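Local coordinates for protein bifunctional pinoresinol-lariciresinol reductase 1 (Thuja plicata, PDB 1QYD) that reduces (-)-pinoresinol to (-)-lariciresinol and then to (+)-secoisolariciresinol in lignan biosynthesis, taking the 4R-hydride of NADPH, at residues I150-V155 and T213-M218; R111-E116 and K206-P211; R221-I226 and V300-M305; D187-G192 and S228-I233. All coordinates share one frame; numbering follows the deposited sequence.

Contact 1. Residues I150-V155 and T213-M218; sequences IPYTYV and TLNKTM
Y154 and V155 run parallel to T217 and M218 as paired strands, and this is the buried, regular end of the contact. Y154 bonds through both its N and its O to the residues flanking T217: its O takes M218 N at 2.6 Å, and its N gives a longer bond to K216 O, 3.3 Å. The V155 and M218 side chains lie on one face of the sheet, with V155 CG1 4.0 Å from M218 SD; Y154 and T217 lie on the other, where T217 OG1 sits in the plane of the Y154 ring, at its edge. One residue before Y154, T153 OG1 reaches T213 O at 2.9 Å, from above the carbonyl plane, and is also bonded to R111. T153 CG2, anti to the backbone N, packs on T213 CB and M218 CB. The partly exposed end is irregular loop, yet N215 still presses closely on Y152. With positive phi (68°), it bonds through its N to Y152 O at 2.7 Å, while its CA lies over the Y152 ring in a CH-pi contact, 3.9 Å from the centroid. N215 OD1 hangs over the same face near the rim, its amide inclined 54° to the ring. The loose margin is P151 CB against exposed L214 CD2, 4.3 Å away. Helix 133-147 borders the tyrosines: I145 touches both side chains, E146 binds Y154 OH, and R142, inferred to bind NADP(+), makes a cation-pi contact with Y154. T217 pairs onward with I291, making 217-219 the middle strand of three; L113 and helix 197-207 pack against the T153 and V155 face.

Contact 2. Residues R111-E116 and K206-P211; sequences RFLPSE and KSIDDP
R111 reaches from strand 111-113 into the turn that follows helix 197-207, and much of its side chain lies against that turn. CB starts 3.5 Å from I208 O. CG, anti to the backbone N (chi1 -156°), stays near the same oxygen; CD packs on P151 O, and NE comes 3.9 Å from I208 O. Bends at chi2 and chi3 fold the chain so that the guanidinium centre lies under I208 O, which stands 3.6 Å above its plane. At the tip NH2 points to D210 O, 2.8 Å away, in a nearly straight bond (167°). That oxygen lies in the guanidinium plane, although the donor stands well above the plane of the carbonyl. The acceptor belongs to a type I beta turn from S207 to D210, closed by D210 N on S207 O; R111 thus joins the edge strand of the Rossmann-type parallel sheet to the exit of a helix. NH1, the other tip, bonds to the T213 hydroxyl besides T153. Further along the strand, L113 covers the start of the turn with its two methyls: CD2 meets S207 OG at 3.5 Å, and CD1 lies 4.3 Å from I208 CG1. S207 OG itself bonds back to T204 O, while I208 also packs on I81 of the adjacent strand.

Contact 3. Residues R221-I226 and V300-M305; sequences RPPMNI and VKYVTM
P222 and N225 face Y302 and T304 across two backbones that are mostly loop, with CA atoms 7.2 Å apart for P222-Y302 and 6.0 Å for N225-T304. In 221-226 the chain makes a short 3-10 turn at P223-M224, closed by N225 N on P222 O; 300-305 is extended until T304, whose hydroxyl caps the helix that begins at M305. The Y302 side chain carries most of the contact. Its CG lies between the backbone N and carbonyl carbon (chi1 63°), which sends the ring toward the turn. P222 CB rests over one ring face in a CH-pi contact, 3.9 Å from the centroid, and P223 CD touches the phenol end at CZ and OH. M224 approaches at the edge instead, its CB in the ring plane and 3.6 Å from Y302 CE2; its sulfur continues obliquely past the ring as a Met-aromatic contact and reaches T304 CG2 at 3.9 Å. N225 supplies the one hydrogen bond across the segments: ND2 gives to V303 O, 2.9 Å and almost straight (169°), with donor and acceptor lying close to each other's planes. N225 OD1 lies 3.4 Å from T304 CA, and M305 SD is beside ND2. Because ND2 also donates to W194 O, both hydrogens of this buried amide can be used, which would fix its flip and tie the loop leading into helix 305-309 to the turn and to strand 191-195, amid otherwise apolar packing.

Contact 4. Residues D187-G192 and S228-I233; sequences DGNVKG and SQKEVI
K191 meets E231 because its side chain leaves beside the backbone N (chi1 -65°) and bends again at chi2 (-76°), folding back so that CD passes S228 N and NZ arrives 3.1 Å from E231 OE1. The glutamate comes the other way: its CG is anti to the carbonyl carbon, and the chain then runs extended toward the start of its own helix. In this salt bridge NZ meets OE1 on the syn side. The anti side of the same oxygen takes S228 N at 3.0 Å and S228 OG at 2.9 Å, so three donors grip OE1; they would be expected to hold the glutamate in its charged form. S228 is the N-cap of helix 229-241, and with E231 N returning a weak bond to S228 OG the pair forms a capping box. Around this cap the loop 188-190 wraps closely. G188, with positive phi, puts its O 3.1 Å from K230 CB and accepts a weak bond from K230 N; N189 O lies against S228 CB, and V190 O receives S228 CA in a CA-H...O contact at 3.4 Å. On the outer side K230 is fully extended, running beside exposed N189 and pointing the same way, until NZ reaches N189 OD1 at 3.3 Å on a carbonyl lone pair. K191 NZ also bonds to I226 O. The contact thus lies where strand 191-195 comes beside its antiparallel neighbour 226-228, at the point where that strand turns into helix 229-241, whose Q229 reaches back to the backbone of Y185.

How the contacts relate
From the N terminus, strand 111-113 comes first; contact 2 closes when the chain returns at 206-211, after 150-155 has opened contact 1 and 187-192 contact 4. Contact 1 closes next, at 213-218, so it crosses contact 2, and the two touch. Segment 221-226 opens contact 3 before 228-233 closes contact 4, and 300-305 closes contact 3 last: these two cross and touch as well. Contact 4 also crosses contacts 1 and 2. Contact 1 pairs strands 154-156 and 217-219; contact 2 joins edge strand 111-113 to the turn after helix 197-207; contact 3 ties the loop before strand 226-228 to that before helix 305-309; contact 4 ties the starts of strand 191-195 and helix 229-241. K206 against V300 links contacts 2 and 3.

Contact 1. Residues I150-V155 and T213-M218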
loop_
_atom_site.group_PDB
_atom_site.type_symbol
_atom_site.label_atom_id
_atom_site.label_comp_id
_atom_site.label_asym_id
_atom_site.label_seq_id
_atom_site.Cartn_x
_atom_site.Cartn_y
_atom_site.Cartn_z
ATOM N N ILE A 150 15.817 13.456 -14.900
ATOM C CA ILE A 150 15.617 12.472 -15.953
ATOM C C ILE A 150 14.845 13.205 -17.050
ATOM O O ILE A 150 14.174 14.196 -16.742
ATOM C CB ILE A 150 14.844 11.273 -15.300
ATOM C CG1 ILE A 150 15.808 10.569 -14.333
ATOM C CG2 ILE A 150 14.316 10.286 -16.335
ATOM C CD1 ILE A 150 15.282 9.338 -13.572
ATOM N N PRO A 151 14.940 12.845 -18.332
ATOM C CA PRO A 151 14.097 13.365 -19.399
ATOM C C PRO A 151 12.756 12.663 -19.486
ATOM O O PRO A 151 12.711 11.526 -19.932
ATOM C CB PRO A 151 14.922 13.185 -20.628
ATOM C CG PRO A 151 16.303 12.917 -20.106
ATOM C CD PRO A 151 16.036 12.087 -18.894
ATOM N N TYR A 152 11.657 13.324 -19.097
ATOM C CA TYR A 152 10.296 12.742 -19.056
ATOM C C TYR A 152 9.200 13.236 -20.003
ATOM O O TYR A 152 9.228 14.294 -20.636
ATOM C CB TYR A 152 9.689 12.840 -17.627
ATOM C CG TYR A 152 9.876 14.170 -16.903
ATOM C CD1 TYR A 152 11.116 14.420 -16.312
ATOM C CD2 TYR A 152 8.869 15.138 -16.805
ATOM C CE1 TYR A 152 11.363 15.617 -15.636
ATOM C CE2 TYR A 152 9.106 16.344 -16.124
ATOM C CZ TYR A 152 10.361 16.581 -15.542
ATOM O OH TYR A 152 10.669 17.767 -14.870
ATOM N N THR A 153 8.203 12.368 -20.136
ATOM C CA THR A 153 6.986 12.684 -20.867
ATOM C C THR A 153 5.980 11.931 -20.057
ATOM O O THR A 153 6.140 10.727 -19.863
ATOM C CB THR A 153 6.952 12.134 -22.269
ATOM O OG1 THR A 153 8.125 12.580 -22.933
ATOM C CG2 THR A 153 5.715 12.603 -22.998
ATOM N N TYR A 154 4.997 12.647 -19.505
ATOM C CA TYR A 154 3.953 11.964 -18.750
ATOM C C TYR A 154 2.749 11.803 -19.663
ATOM O O TYR A 154 2.109 12.754 -20.084
ATOM C CB TYR A 154 3.599 12.774 -17.521
ATOM C CG TYR A 154 4.768 12.941 -16.570
ATOM C CD1 TYR A 154 5.029 14.186 -16.023
ATOM C CD2 TYR A 154 5.569 11.858 -16.222
ATOM C CE1 TYR A 154 6.074 14.356 -15.118
ATOM C CE2 TYR A 154 6.624 12.025 -15.323
ATOM C CZ TYR A 154 6.867 13.273 -14.767
ATOM O OH TYR A 154 7.863 13.427 -13.830
ATOM N N VAL A 155 2.498 10.561 -20.064
ATOM C CA VAL A 155 1.436 10.244 -20.993
ATOM C C VAL A 155 0.132 10.032 -20.263
ATOM O O VAL A 155 -0.181 8.908 -19.884
ATOM C CB VAL A 155 1.782 8.987 -21.813
ATOM C CG1 VAL A 155 2.392 9.391 -23.139
ATOM C CG2 VAL A 155 2.793 8.120 -21.054
ATOM N N THR A 213 7.948 16.964 -26.516
ATOM C CA THR A 213 7.325 16.301 -25.376
ATOM C C THR A 213 8.251 16.129 -24.184
ATOM O O THR A 213 7.954 15.456 -23.189
ATOM C CB THR A 213 6.745 14.938 -25.835
ATOM O OG1 THR A 213 7.767 14.111 -26.340
ATOM C CG2 THR A 213 5.753 15.150 -26.936
ATOM N N LEU A 214 9.357 16.867 -24.306
ATOM C CA LEU A 214 10.433 16.902 -23.333
ATOM C C LEU A 214 10.077 17.632 -22.044
ATOM O O LEU A 214 9.949 18.866 -22.006
ATOM C CB LEU A 214 11.622 17.572 -23.974
ATOM C CG LEU A 214 12.996 16.945 -23.938
ATOM C CD1 LEU A 214 13.841 17.828 -24.847
ATOM C CD2 LEU A 214 13.534 16.779 -22.511
ATOM N N ASN A 215 9.954 16.828 -20.981
ATOM C CA ASN A 215 9.586 17.242 -19.627
ATOM C C ASN A 215 8.153 17.738 -19.461
ATOM O O ASN A 215 7.701 18.084 -18.366
ATOM C CB ASN A 215 10.569 18.324 -19.102
ATOM C CG ASN A 215 12.002 17.831 -18.850
ATOM O OD1 ASN A 215 12.274 16.758 -18.315
ATOM N ND2 ASN A 215 12.994 18.632 -19.212
ATOM N N LYS A 216 7.422 17.689 -20.579
ATOM C CA LYS A 216 6.022 18.032 -20.714
ATOM C C LYS A 216 5.079 16.841 -20.501
ATOM O O LYS A 216 5.441 15.672 -20.719
ATOM C CB LYS A 216 5.802 18.606 -22.102
ATOM C CG LYS A 216 6.245 20.041 -22.350
ATOM C CD LYS A 216 5.688 20.472 -23.704
ATOM C CE LYS A 216 5.763 21.974 -23.995
ATOM N NZ LYS A 216 5.346 22.319 -25.347
ATOM N N THR A 217 3.836 17.155 -20.057
ATOM C CA THR A 217 2.773 16.150 -19.891
ATOM C C THR A 217 2.068 16.033 -21.238
ATOM O O THR A 217 1.785 17.047 -21.877
ATOM C CB THR A 217 1.741 16.551 -18.792
ATOM O OG1 THR A 217 2.473 16.723 -17.561
ATOM C CG2 THR A 217 0.673 15.485 -18.571
ATOM N N MET A 218 1.841 14.803 -21.728
ATOM C CA MET A 218 1.211 14.591 -23.019
ATOM C C MET A 218 -0.183 14.084 -22.793
ATOM O O MET A 218 -0.359 12.946 -22.371
ATOM C CB MET A 218 1.972 13.565 -23.853
ATOM C CG MET A 218 1.337 13.516 -25.223
ATOM S SD MET A 218 1.788 12.040 -26.137
ATOM C CE MET A 218 2.400 12.934 -27.496
#

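Contact 2. Residues R111-E116 and K206-P211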
loop_
_atom_site.group_PDB
_atom_site.type_symbol
_atom_site.label_atom_id
_atom_site.label_comp_id
_atom_site.label_asym_id
_atom_site.label_seq_id
_atom_site.Cartn_x
_atom_site.Cartn_y
_atom_site.Cartn_z
ATOM N N ARG A 111 14.940 9.502 -22.654
ATOM C CA ARG A 111 13.545 9.620 -22.248
ATOM C C ARG A 111 13.019 8.439 -21.474
ATOM O O ARG A 111 13.160 7.280 -21.842
ATOM C CB ARG A 111 12.574 9.749 -23.412
ATOM C CG ARG A 111 11.262 10.429 -23.045
ATOM C CD ARG A 111 11.489 11.905 -22.762
ATOM N NE ARG A 111 12.094 12.600 -23.880
ATOM C CZ ARG A 111 11.366 13.159 -24.835
ATOM N NH1 ARG A 111 10.030 13.106 -24.828
ATOM N NH2 ARG A 111 12.008 13.823 -25.783
ATOM N N PHE A 112 12.334 8.849 -20.426
ATOM C CA PHE A 112 11.616 7.963 -19.532
ATOM C C PHE A 112 10.160 8.413 -19.434
ATOM O O PHE A 112 9.864 9.574 -19.124
ATOM C CB PHE A 112 12.245 8.016 -18.185
ATOM C CG PHE A 112 11.605 7.080 -17.189
ATOM C CD1 PHE A 112 11.184 5.813 -17.569
ATOM C CD2 PHE A 112 11.497 7.484 -15.860
ATOM C CE1 PHE A 112 10.659 4.943 -16.609
ATOM C CE2 PHE A 112 10.971 6.621 -14.905
ATOM C CZ PHE A 112 10.552 5.347 -15.282
ATOM N N LEU A 113 9.301 7.440 -19.774
ATOM C CA LEU A 113 7.840 7.544 -19.720
ATOM C C LEU A 113 7.323 6.590 -18.637
ATOM O O LEU A 113 7.377 5.370 -18.842
ATOM C CB LEU A 113 7.209 7.188 -21.084
ATOM C CG LEU A 113 7.223 8.224 -22.210
ATOM C CD1 LEU A 113 8.510 8.142 -22.935
ATOM C CD2 LEU A 113 6.141 7.946 -23.264
ATOM N N PRO A 114 6.904 7.084 -17.441
ATOM C CA PRO A 114 6.394 6.306 -16.293
ATOM C C PRO A 114 5.087 5.565 -16.510
ATOM O O PRO A 114 4.513 5.620 -17.601
ATOM C CB PRO A 114 6.222 7.263 -15.125
ATOM C CG PRO A 114 7.049 8.416 -15.507
ATOM C CD PRO A 114 6.996 8.466 -17.036
ATOM N N SER A 115 4.630 4.879 -15.454
ATOM C CA SER A 115 3.366 4.176 -15.476
ATOM C C SER A 115 2.292 5.148 -15.028
ATOM O O SER A 115 1.969 5.270 -13.841
ATOM C CB SER A 115 3.370 3.012 -14.541
ATOM O OG SER A 115 2.108 2.406 -14.714
ATOM N N GLU A 116 1.842 5.858 -16.074
ATOM C CA GLU A 116 0.814 6.885 -16.087
ATOM C C GLU A 116 -0.407 6.230 -16.743
ATOM O O GLU A 116 -0.977 5.252 -16.243
ATOM C CB GLU A 116 1.362 8.066 -16.903
ATOM C CG GLU A 116 2.443 8.908 -16.250
ATOM C CD GLU A 116 1.967 9.692 -15.040
ATOM O OE1 GLU A 116 1.108 10.555 -15.197
ATOM O OE2 GLU A 116 2.458 9.446 -13.941
ATOM N N LYS A 206 5.305 7.702 -30.553
ATOM C CA LYS A 206 5.546 8.946 -31.284
ATOM C C LYS A 206 5.989 10.131 -30.386
ATOM O O LYS A 206 6.562 11.093 -30.888
ATOM C CB LYS A 206 4.278 9.326 -32.051
ATOM C CG LYS A 206 3.931 8.278 -33.104
ATOM C CD LYS A 206 3.172 8.918 -34.242
ATOM C CE LYS A 206 3.166 7.904 -35.348
ATOM N NZ LYS A 206 3.144 8.547 -36.629
ATOM N N SER A 207 5.736 10.127 -29.063
ATOM C CA SER A 207 6.239 11.142 -28.169
ATOM C C SER A 207 7.741 10.973 -27.929
ATOM O O SER A 207 8.490 11.942 -27.931
ATOM C CB SER A 207 5.540 11.071 -26.827
ATOM O OG SER A 207 5.630 9.809 -26.179
ATOM N N ILE A 208 8.094 9.692 -27.754
ATOM C CA ILE A 208 9.357 9.082 -27.388
ATOM C C ILE A 208 10.632 9.839 -27.635
ATOM O O ILE A 208 11.420 10.052 -26.715
ATOM C CB ILE A 208 9.323 7.690 -28.081
ATOM C CG1 ILE A 208 8.800 6.745 -27.039
ATOM C CG2 ILE A 208 10.651 7.157 -28.566
ATOM C CD1 ILE A 208 8.927 5.254 -27.447
ATOM N N ASP A 209 10.809 10.239 -28.890
ATOM C CA ASP A 209 11.989 10.967 -29.320
ATOM C C ASP A 209 11.723 12.449 -29.592
ATOM O O ASP A 209 12.648 13.147 -30.006
ATOM C CB ASP A 209 12.546 10.332 -30.600
ATOM C CG ASP A 209 12.738 8.822 -30.590
ATOM O OD1 ASP A 209 13.302 8.286 -29.640
ATOM O OD2 ASP A 209 12.323 8.174 -31.539
ATOM N N ASP A 210 10.511 12.993 -29.376
ATOM C CA ASP A 210 10.182 14.358 -29.740
ATOM C C ASP A 210 10.719 15.430 -28.794
ATOM O O ASP A 210 10.544 15.332 -27.581
ATOM C CB ASP A 210 8.674 14.465 -29.847
ATOM C CG ASP A 210 8.318 15.267 -31.083
ATOM O OD1 ASP A 210 7.930 16.419 -30.930
ATOM O OD2 ASP A 210 8.451 14.744 -32.194
ATOM N N PRO A 211 11.404 16.468 -29.295
ATOM C CA PRO A 211 11.894 17.599 -28.514
ATOM C C PRO A 211 10.842 18.360 -27.741
ATOM O O PRO A 211 11.082 18.855 -26.640
ATOM C CB PRO A 211 12.616 18.473 -29.516
ATOM C CG PRO A 211 12.030 18.050 -30.837
ATOM C CD PRO A 211 11.926 16.547 -30.652
#

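Contact 3. Residues R221-I226 and V300-M305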
loop_
_atom_site.group_PDB
_atom_site.type_symbol
_atom_site.label_atom_id
_atom_site.label_comp_id
_atom_site.label_asym_id
_atom_site.label_seq_id
_atom_site.Cartn_x
_atom_site.Cartn_y
_atom_site.Cartn_z
ATOM N N ARG A 221 -6.355 13.910 -26.069
ATOM C CA ARG A 221 -7.669 14.543 -25.948
ATOM C C ARG A 221 -8.367 14.543 -27.280
ATOM O O ARG A 221 -8.643 15.640 -27.771
ATOM C CB ARG A 221 -7.535 16.008 -25.458
ATOM C CG ARG A 221 -7.598 16.133 -23.963
ATOM C CD ARG A 221 -7.565 17.559 -23.488
ATOM N NE ARG A 221 -7.764 17.533 -22.042
ATOM C CZ ARG A 221 -7.722 18.625 -21.266
ATOM N NH1 ARG A 221 -7.488 19.860 -21.725
ATOM N NH2 ARG A 221 -7.968 18.463 -19.979
ATOM N N PRO A 222 -8.653 13.405 -27.955
ATOM C CA PRO A 222 -8.910 13.368 -29.389
ATOM C C PRO A 222 -10.234 14.053 -29.522
ATOM O O PRO A 222 -11.161 13.728 -28.782
ATOM C CB PRO A 222 -8.987 11.958 -29.786
ATOM C CG PRO A 222 -8.424 11.250 -28.597
ATOM C CD PRO A 222 -8.859 12.082 -27.399
ATOM N N PRO A 223 -10.297 15.089 -30.366
ATOM C CA PRO A 223 -11.409 16.046 -30.393
ATOM C C PRO A 223 -12.795 15.375 -30.372
ATOM O O PRO A 223 -13.624 15.616 -29.483
ATOM C CB PRO A 223 -11.110 16.837 -31.642
ATOM C CG PRO A 223 -9.601 16.729 -31.837
ATOM C CD PRO A 223 -9.340 15.305 -31.458
ATOM N N MET A 224 -12.946 14.421 -31.307
ATOM C CA MET A 224 -14.173 13.657 -31.513
ATOM C C MET A 224 -14.673 12.814 -30.338
ATOM O O MET A 224 -15.888 12.605 -30.178
ATOM C CB MET A 224 -14.010 12.725 -32.717
ATOM C CG MET A 224 -14.102 13.497 -34.022
ATOM S SD MET A 224 -14.287 12.489 -35.522
ATOM C CE MET A 224 -16.002 12.066 -35.354
ATOM N N ASN A 225 -13.721 12.344 -29.522
ATOM C CA ASN A 225 -14.048 11.520 -28.392
ATOM C C ASN A 225 -14.077 12.317 -27.114
ATOM O O ASN A 225 -13.826 11.722 -26.068
ATOM C CB ASN A 225 -13.048 10.399 -28.252
ATOM C CG ASN A 225 -12.843 9.542 -29.493
ATOM O OD1 ASN A 225 -13.248 9.885 -30.614
ATOM N ND2 ASN A 225 -12.169 8.405 -29.270
ATOM N N ILE A 226 -14.343 13.649 -27.095
ATOM C CA ILE A 226 -14.541 14.326 -25.802
ATOM C C ILE A 226 -16.059 14.316 -25.549
ATOM O O ILE A 226 -16.847 15.257 -25.765
ATOM C CB ILE A 226 -14.036 15.766 -25.821
ATOM C CG1 ILE A 226 -12.569 15.856 -26.237
ATOM C CG2 ILE A 226 -14.258 16.302 -24.404
ATOM C CD1 ILE A 226 -12.094 17.211 -26.785
ATOM N N VAL A 300 -1.562 10.650 -37.339
ATOM C CA VAL A 300 -2.064 9.487 -36.661
ATOM C C VAL A 300 -3.575 9.542 -36.727
ATOM O O VAL A 300 -4.224 10.591 -36.721
ATOM C CB VAL A 300 -1.635 9.451 -35.199
ATOM C CG1 VAL A 300 -2.016 8.138 -34.531
ATOM C CG2 VAL A 300 -0.143 9.528 -35.115
ATOM N N LYS A 301 -4.012 8.285 -36.854
ATOM C CA LYS A 301 -5.363 7.734 -36.988
ATOM C C LYS A 301 -6.147 7.396 -35.697
ATOM O O LYS A 301 -5.966 6.299 -35.122
ATOM C CB LYS A 301 -5.220 6.472 -37.897
ATOM C CG LYS A 301 -4.206 5.318 -37.550
ATOM C CD LYS A 301 -2.921 5.302 -38.413
ATOM C CE LYS A 301 -1.840 6.270 -37.962
ATOM N NZ LYS A 301 -0.864 6.564 -38.999
ATOM N N TYR A 302 -7.019 8.288 -35.177
ATOM C CA TYR A 302 -7.731 7.885 -33.975
ATOM C C TYR A 302 -9.119 7.388 -34.289
ATOM O O TYR A 302 -9.853 7.850 -35.167
ATOM C CB TYR A 302 -7.833 9.018 -32.912
ATOM C CG TYR A 302 -8.596 10.269 -33.274
ATOM C CD1 TYR A 302 -7.910 11.324 -33.874
ATOM C CD2 TYR A 302 -9.981 10.346 -33.047
ATOM C CE1 TYR A 302 -8.611 12.467 -34.260
ATOM C CE2 TYR A 302 -10.687 11.491 -33.439
ATOM C CZ TYR A 302 -9.995 12.548 -34.048
ATOM O OH TYR A 302 -10.676 13.683 -34.471
ATOM N N VAL A 303 -9.362 6.331 -33.537
ATOM C CA VAL A 303 -10.629 5.639 -33.527
ATOM C C VAL A 303 -11.599 6.378 -32.624
ATOM O O VAL A 303 -11.308 6.807 -31.502
ATOM C CB VAL A 303 -10.337 4.209 -33.066
ATOM C CG1 VAL A 303 -11.549 3.448 -32.628
ATOM C CG2 VAL A 303 -9.779 3.497 -34.269
ATOM N N THR A 304 -12.767 6.558 -33.231
ATOM C CA THR A 304 -13.904 7.211 -32.595
ATOM C C THR A 304 -14.691 6.145 -31.826
ATOM O O THR A 304 -14.503 4.939 -32.053
ATOM C CB THR A 304 -14.744 7.900 -33.706
ATOM O OG1 THR A 304 -15.363 6.938 -34.558
ATOM C CG2 THR A 304 -13.828 8.753 -34.562
ATOM N N MET A 305 -15.546 6.549 -30.869
ATOM C CA MET A 305 -16.324 5.576 -30.108
ATOM C C MET A 305 -17.465 4.917 -30.898
ATOM O O MET A 305 -18.122 3.988 -30.468
ATOM C CB MET A 305 -16.852 6.271 -28.880
ATOM C CG MET A 305 -15.719 6.900 -28.121
ATOM S SD MET A 305 -14.428 5.658 -27.940
ATOM C CE MET A 305 -15.245 4.826 -26.636
#

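Contact 4. Residues D187-G192 and S228-I233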
loop_
_atom_site.group_PDB
_atom_site.type_symbol
_atom_site.label_atom_id
_atom_site.label_comp_id
_atom_site.label_asym_id
_atom_site.label_seq_id
_atom_site.Cartn_x
_atom_site.Cartn_y
_atom_site.Cartn_z
ATOM N N ASP A 187 -26.272 13.618 -14.238
ATOM C CA ASP A 187 -26.806 14.160 -15.466
ATOM C C ASP A 187 -26.305 13.338 -16.628
ATOM O O ASP A 187 -27.060 12.977 -17.520
ATOM C CB ASP A 187 -26.365 15.635 -15.609
ATOM C CG ASP A 187 -24.881 16.000 -15.385
ATOM O OD1 ASP A 187 -24.532 17.145 -15.669
ATOM O OD2 ASP A 187 -24.073 15.185 -14.921
ATOM N N GLY A 188 -25.011 13.013 -16.572
ATOM C CA GLY A 188 -24.321 12.326 -17.643
ATOM C C GLY A 188 -23.988 13.306 -18.749
ATOM O O GLY A 188 -23.972 12.928 -19.909
ATOM N N ASN A 189 -23.761 14.579 -18.420
ATOM C CA ASN A 189 -23.421 15.592 -19.421
ATOM C C ASN A 189 -21.982 16.041 -19.382
ATOM O O ASN A 189 -21.453 16.594 -20.356
ATOM C CB ASN A 189 -24.252 16.837 -19.259
ATOM C CG ASN A 189 -25.707 16.556 -19.543
ATOM O OD1 ASN A 189 -26.093 15.951 -20.551
ATOM N ND2 ASN A 189 -26.520 17.014 -18.597
ATOM N N VAL A 190 -21.427 15.771 -18.186
ATOM C CA VAL A 190 -20.052 16.019 -17.805
ATOM C C VAL A 190 -19.214 15.228 -18.771
ATOM O O VAL A 190 -19.405 14.031 -18.921
ATOM C CB VAL A 190 -19.789 15.533 -16.396
ATOM C CG1 VAL A 190 -18.351 15.860 -16.068
ATOM C CG2 VAL A 190 -20.735 16.185 -15.392
ATOM N N LYS A 191 -18.329 15.942 -19.442
ATOM C CA LYS A 191 -17.467 15.404 -20.469
ATOM C C LYS A 191 -16.310 14.543 -19.971
ATOM O O LYS A 191 -15.686 14.788 -18.934
ATOM C CB LYS A 191 -16.959 16.587 -21.271
ATOM C CG LYS A 191 -18.115 17.284 -22.001
ATOM C CD LYS A 191 -18.525 16.465 -23.192
ATOM C CE LYS A 191 -19.528 17.287 -23.933
ATOM N NZ LYS A 191 -19.558 16.843 -25.314
ATOM N N GLY A 192 -16.103 13.483 -20.757
ATOM C CA GLY A 192 -15.048 12.499 -20.563
ATOM C C GLY A 192 -14.298 12.267 -21.881
ATOM O O GLY A 192 -14.691 12.764 -22.948
ATOM N N SER A 228 -19.482 12.946 -23.228
ATOM C CA SER A 228 -20.133 12.709 -21.965
ATOM C C SER A 228 -20.555 11.252 -21.876
ATOM O O SER A 228 -20.426 10.508 -22.851
ATOM C CB SER A 228 -21.346 13.660 -21.833
ATOM O OG SER A 228 -22.420 13.582 -22.778
ATOM N N GLN A 229 -21.050 10.848 -20.700
ATOM C CA GLN A 229 -21.478 9.475 -20.449
ATOM C C GLN A 229 -22.637 9.008 -21.299
ATOM O O GLN A 229 -22.602 7.933 -21.883
ATOM C CB GLN A 229 -21.892 9.293 -19.009
ATOM C CG GLN A 229 -22.185 7.813 -18.731
ATOM C CD GLN A 229 -22.673 7.610 -17.319
ATOM O OE1 GLN A 229 -22.833 8.546 -16.530
ATOM N NE2 GLN A 229 -22.921 6.344 -17.017
ATOM N N LYS A 230 -23.653 9.868 -21.267
ATOM C CA LYS A 230 -24.894 9.758 -21.989
ATOM C C LYS A 230 -24.596 9.750 -23.482
ATOM O O LYS A 230 -25.184 8.951 -24.204
ATOM C CB LYS A 230 -25.705 10.954 -21.509
ATOM C CG LYS A 230 -27.173 11.239 -21.808
ATOM C CD LYS A 230 -27.473 12.594 -21.113
ATOM C CE LYS A 230 -28.888 13.169 -21.384
ATOM N NZ LYS A 230 -29.048 14.581 -21.033
ATOM N N GLU A 231 -23.696 10.570 -24.015
ATOM C CA GLU A 231 -23.429 10.509 -25.435
ATOM C C GLU A 231 -22.741 9.276 -25.923
ATOM O O GLU A 231 -22.806 9.057 -27.129
ATOM C CB GLU A 231 -22.563 11.595 -25.914
ATOM C CG GLU A 231 -23.122 12.981 -25.721
ATOM C CD GLU A 231 -22.044 13.955 -26.128
ATOM O OE1 GLU A 231 -21.166 14.237 -25.310
ATOM O OE2 GLU A 231 -22.070 14.391 -27.277
ATOM N N VAL A 232 -22.020 8.524 -25.068
ATOM C CA VAL A 232 -21.444 7.221 -25.442
ATOM C C VAL A 232 -22.543 6.146 -25.344
ATOM O O VAL A 232 -22.548 5.177 -26.110
ATOM C CB VAL A 232 -20.232 6.848 -24.511
ATOM C CG1 VAL A 232 -19.716 5.384 -24.653
ATOM C CG2 VAL A 232 -19.129 7.817 -24.904
ATOM N N ILE A 233 -23.497 6.315 -24.415
ATOM C CA ILE A 233 -24.653 5.453 -24.335
ATOM C C ILE A 233 -25.399 5.656 -25.615
ATOM O O ILE A 233 -25.905 4.680 -26.144
ATOM C CB ILE A 233 -25.584 5.803 -23.208
ATOM C CG1 ILE A 233 -24.851 5.753 -21.875
ATOM C CG2 ILE A 233 -26.731 4.813 -23.232
ATOM C CD1 ILE A 233 -25.612 5.851 -20.532
#